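Local coordinates for protein beta-lactamase (Escherichia coli, PDB 6PQ8) that probably hydrolyses beta-lactam antibiotics to substituted beta-amino acids, as a class A beta-lactamase that gives its host antibiotic resistance, at residues G49-F54 against N261-A266. The protein carries 1 engineered substitution. Numbering follows the deposited sequence.
Sequences GIEDNF and NGKHFA. With J01 ((2R,3Z,5R)-3-(2-hydroxyethylidene)-7-oxo-4-oxa-1-azabicyclo[3.2.0]heptane-2-carboxylic acid), chain C.
Glu51 reaches across to His264 with both carboxylate oxygens, an example of a loop side chain capturing the backbone at the start of a beta strand. Its OE2 takes the N-H of His264 N at 2.7 Å, met on the syn side but 28° out of the carboxylate plane. OE1 lies at the edge of the imidazole, in its plane, where His264 ND1 gives it a straight but weak bond of 3.4 Å. The bend at chi2 (-72°) folds the Glu51 chain back so that its carboxylate reaches this backbone.

The second polar link is a salt bridge, Lys263 NZ to Asp52 OD2 at 2.9 Å, with the ammonium above the carboxylate plane. The extended Lys263 chain passes Glu51 on the way, CG against CG.

Backbone pairing joins the ends of two strands of the five-stranded sheet: Gly49 faces Phe265 as an antiparallel non-hydrogen-bonded pair, and Ile50 N donates to His264 O at 3.1 Å. Apolar contacts continue inward, where Ile50 CG1 rests on His264 CB at 3.7 Å and CD1 approaches Ala266 CB; helix 185-196 covers Ile50 and Ala266.

The intact bicyclic ligand J01 lies between the segments. Asn261 ND2 donates to its carboxylate atom O5 at 3.1 Å, Lys263 NZ bonds weakly to O4, and Asn261 OD1 closes an Asx turn onto Lys263 N. The Lys263 ammonium thus meets two carboxylates, that of Asp52 and, weakly, that of J01, which would be expected to favour its charged form, while Glu51 ties the loop to the start of strand 264-274 through His264, its OE2 also close to J01 O2.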
ATOM      1  N   GLY A  49       6.093 -11.693  10.940  1.00 38.20           N
ATOM      2  CA  GLY A  49       6.341 -11.153  12.271  1.00 36.45           C
ATOM      3  C   GLY A  49       7.460 -10.123  12.244  1.00 41.20           C
ATOM      4  O   GLY A  49       8.416 -10.238  11.475  1.00 40.03           O
ATOM      5  N   ILE A  50       7.346  -9.107  13.060  1.00 38.86           N
ATOM      6  CA  ILE A  50       8.352  -8.092  13.102  1.00 37.97           C
ATOM      7  C   ILE A  50       9.495  -8.461  14.017  1.00 44.20           C
ATOM      8  O   ILE A  50      10.613  -8.475  13.598  1.00 47.96           O
ATOM      9  CB  ILE A  50       7.769  -6.741  13.494  1.00 41.20           C
ATOM     10  CG1 ILE A  50       6.847  -6.264  12.401  1.00 38.35           C
ATOM     11  CG2 ILE A  50       8.853  -5.716  13.709  1.00 32.78           C
ATOM     12  CD1 ILE A  50       7.543  -6.078  11.099  1.00 39.69           C
ATOM     13  N   GLU A  51       9.201  -8.761  15.260  1.00 40.18           N
ATOM     14  CA  GLU A  51      10.245  -9.083  16.185  1.00 52.05           C
ATOM     15  C   GLU A  51      10.423 -10.565  16.480  1.00 50.14           C
ATOM     16  O   GLU A  51      11.455 -10.979  16.899  1.00 49.82           O
ATOM     17  CB  GLU A  51      10.243  -8.166  17.408  1.00 43.23           C
ATOM     18  CG  GLU A  51       8.945  -7.847  18.089  1.00 51.03           C
ATOM     19  CD  GLU A  51       8.025  -6.921  17.331  1.00 50.10           C
ATOM     20  OE1 GLU A  51       8.246  -5.725  17.229  1.00 44.98           O
ATOM     21  OE2 GLU A  51       7.017  -7.405  16.892  1.00 49.96           O
ATOM     22  N   ASP A  52       9.414 -11.351  16.188  1.00 52.69           N
ATOM     23  CA  ASP A  52       9.449 -12.775  16.408  1.00 53.59           C
ATOM     24  C   ASP A  52       9.119 -13.350  15.096  1.00 56.87           C
ATOM     25  O   ASP A  52       7.996 -13.315  14.694  1.00 58.88           O
ATOM     26  CB  ASP A  52       8.365 -13.208  17.385  1.00 59.73           C
ATOM     27  CG  ASP A  52       8.748 -12.986  18.844  1.00 69.97           C
ATOM     28  OD1 ASP A  52       9.789 -12.399  19.132  1.00 70.08           O
ATOM     29  OD2 ASP A  52       7.997 -13.409  19.715  1.00 68.21           O
ATOM     30  N   ASN A  53      10.096 -13.910  14.428  1.00 56.48           N
ATOM     31  CA  ASN A  53       9.864 -14.465  13.126  1.00 63.13           C
ATOM     32  C   ASN A  53       8.697 -15.455  12.966  1.00 65.71           C
ATOM     33  O   ASN A  53       8.673 -16.544  13.485  1.00 77.99           O
ATOM     34  CB  ASN A  53      11.143 -15.024  12.566  1.00 67.73           C
ATOM     35  CG  ASN A  53      11.297 -16.460  12.871  1.00 80.12           C
ATOM     36  OD1 ASN A  53      11.378 -16.856  14.034  1.00 77.33           O
ATOM     37  ND2 ASN A  53      11.286 -17.264  11.839  1.00 78.62           N
ATOM     38  N   PHE A  54       7.710 -15.003  12.244  1.00 55.45           N
ATOM     39  CA  PHE A  54       6.522 -15.722  11.938  1.00 44.84           C
ATOM     40  C   PHE A  54       6.269 -15.476  10.468  1.00 45.99           C
ATOM     41  O   PHE A  54       6.452 -14.391   9.968  1.00 42.66           O
ATOM     42  CB  PHE A  54       5.386 -15.200  12.770  1.00 42.10           C
ATOM     43  CG  PHE A  54       4.074 -15.706  12.351  1.00 45.83           C
ATOM     44  CD1 PHE A  54       3.616 -16.892  12.819  1.00 43.56           C
ATOM     45  CD2 PHE A  54       3.313 -15.008  11.472  1.00 45.39           C
ATOM     46  CE1 PHE A  54       2.409 -17.376  12.426  1.00 50.49           C
ATOM     47  CE2 PHE A  54       2.107 -15.482  11.064  1.00 45.33           C
ATOM     48  CZ  PHE A  54       1.649 -16.673  11.542  1.00 46.58           C
ATOM     49  N   ASN A 261       0.238  -7.386  23.058  1.00 37.20           N
ATOM     50  CA  ASN A 261       1.463  -7.407  23.842  1.00 34.12           C
ATOM     51  C   ASN A 261       2.489  -6.393  23.362  1.00 35.06           C
ATOM     52  O   ASN A 261       3.633  -6.429  23.822  1.00 38.55           O
ATOM     53  CB  ASN A 261       2.074  -8.816  23.837  1.00 32.54           C
ATOM     54  CG  ASN A 261       2.588  -9.232  22.477  1.00 37.50           C
ATOM     55  OD1 ASN A 261       2.422  -8.525  21.478  1.00 37.28           O
ATOM     56  ND2 ASN A 261       3.222 -10.394  22.429  1.00 41.44           N
ATOM     57  N   GLY A 262       2.130  -5.504  22.440  1.00 35.60           N
ATOM     58  CA  GLY A 262       3.064  -4.508  21.967  1.00 35.52           C
ATOM     59  C   GLY A 262       3.976  -4.951  20.842  1.00 37.42           C
ATOM     60  O   GLY A 262       4.718  -4.116  20.307  1.00 35.35           O
ATOM     61  N   LYS A 263       3.956  -6.227  20.465  1.00 34.59           N
ATOM     62  CA  LYS A 263       4.669  -6.664  19.276  1.00 39.75           C
ATOM     63  C   LYS A 263       3.874  -6.310  18.011  1.00 38.48           C
ATOM     64  O   LYS A 263       2.740  -5.827  18.074  1.00 38.51           O
ATOM     65  CB  LYS A 263       4.945  -8.163  19.358  1.00 40.00           C
ATOM     66  CG  LYS A 263       6.077  -8.491  20.317  1.00 47.73           C
ATOM     67  CD  LYS A 263       6.254  -9.982  20.482  1.00 52.17           C
ATOM     68  CE  LYS A 263       7.330 -10.290  21.513  1.00 53.40           C
ATOM     69  NZ  LYS A 263       7.255 -11.710  21.960  1.00 62.55           N
ATOM     70  N   HIS A 264       4.476  -6.570  16.844  1.00 37.88           N
ATOM     71  CA  HIS A 264       3.907  -6.170  15.565  1.00 35.23           C
ATOM     72  C   HIS A 264       4.038  -7.288  14.534  1.00 39.63           C
ATOM     73  O   HIS A 264       4.886  -8.174  14.654  1.00 38.12           O
ATOM     74  CB  HIS A 264       4.584  -4.904  15.017  1.00 37.54           C
ATOM     75  CG  HIS A 264       4.609  -3.769  15.989  1.00 39.04           C
ATOM     76  ND1 HIS A 264       5.549  -3.671  16.991  1.00 36.96           N
ATOM     77  CD2 HIS A 264       3.802  -2.690  16.125  1.00 37.70           C
ATOM     78  CE1 HIS A 264       5.324  -2.577  17.700  1.00 34.69           C
ATOM     79  NE2 HIS A 264       4.269  -1.966  17.199  1.00 40.75           N
ATOM     80  N   PHE A 265       3.184  -7.221  13.499  1.00 34.89           N
ATOM     81  CA  PHE A 265       3.310  -8.054  12.307  1.00 35.73           C
ATOM     82  C   PHE A 265       2.962  -7.251  11.052  1.00 32.76           C
ATOM     83  O   PHE A 265       2.102  -6.366  11.079  1.00 32.81           O
ATOM     84  CB  PHE A 265       2.447  -9.338  12.401  1.00 31.65           C
ATOM     85  CG  PHE A 265       0.945  -9.104  12.522  1.00 34.63           C
ATOM     86  CD1 PHE A 265       0.354  -8.881  13.762  1.00 34.98           C
ATOM     87  CD2 PHE A 265       0.123  -9.174  11.400  1.00 31.52           C
ATOM     88  CE1 PHE A 265      -1.026  -8.698  13.883  1.00 32.28           C
ATOM     89  CE2 PHE A 265      -1.250  -8.992  11.505  1.00 32.93           C
ATOM     90  CZ  PHE A 265      -1.828  -8.753  12.750  1.00 35.93           C
ATOM     91  N   ALA A 266       3.678  -7.528   9.966  1.00 32.48           N
ATOM     92  CA  ALA A 266       3.352  -6.988   8.654  1.00 30.19           C
ATOM     93  C   ALA A 266       2.432  -7.962   7.921  1.00 36.16           C
ATOM     94  O   ALA A 266       2.621  -9.178   7.981  1.00 38.04           O
ATOM     95  CB  ALA A 266       4.622  -6.740   7.840  1.00 32.14           C
TER
HETATM   96  O2  J01 C 302       5.915 -10.473  16.666  1.00 60.09           O
HETATM   97  C5  J01 C 302       5.283 -11.475  16.472  1.00 64.83           C
HETATM   98  C4  J01 C 302       5.069 -12.429  15.304  1.00 56.74           C
HETATM   99  C3  J01 C 302       3.971 -13.056  16.198  1.00 63.29           C
HETATM  100  N1  J01 C 302       4.449 -12.228  17.318  1.00 64.40           N
HETATM  101  O1  J01 C 302       4.214 -14.441  16.513  1.00 67.54           O
HETATM  102  C1  J01 C 302       4.256 -14.463  17.857  1.00 64.41           C
HETATM  103  C2  J01 C 302       4.836 -13.164  18.371  1.00 71.63           C
HETATM  104  C8  J01 C 302       4.191 -12.899  19.734  1.00 70.32           C
HETATM  105  O5  J01 C 302       3.251 -12.153  19.820  1.00 64.77           O
HETATM  106  O4  J01 C 302       4.630 -13.498  20.692  1.00 63.61           O
HETATM  107  C6  J01 C 302       3.793 -15.568  18.579  1.00 67.76           C
HETATM  108  C7  J01 C 302       2.958 -16.583  17.849  1.00 62.56           C
HETATM  109  O3  J01 C 302       3.648 -16.998  16.688  1.00 69.49           O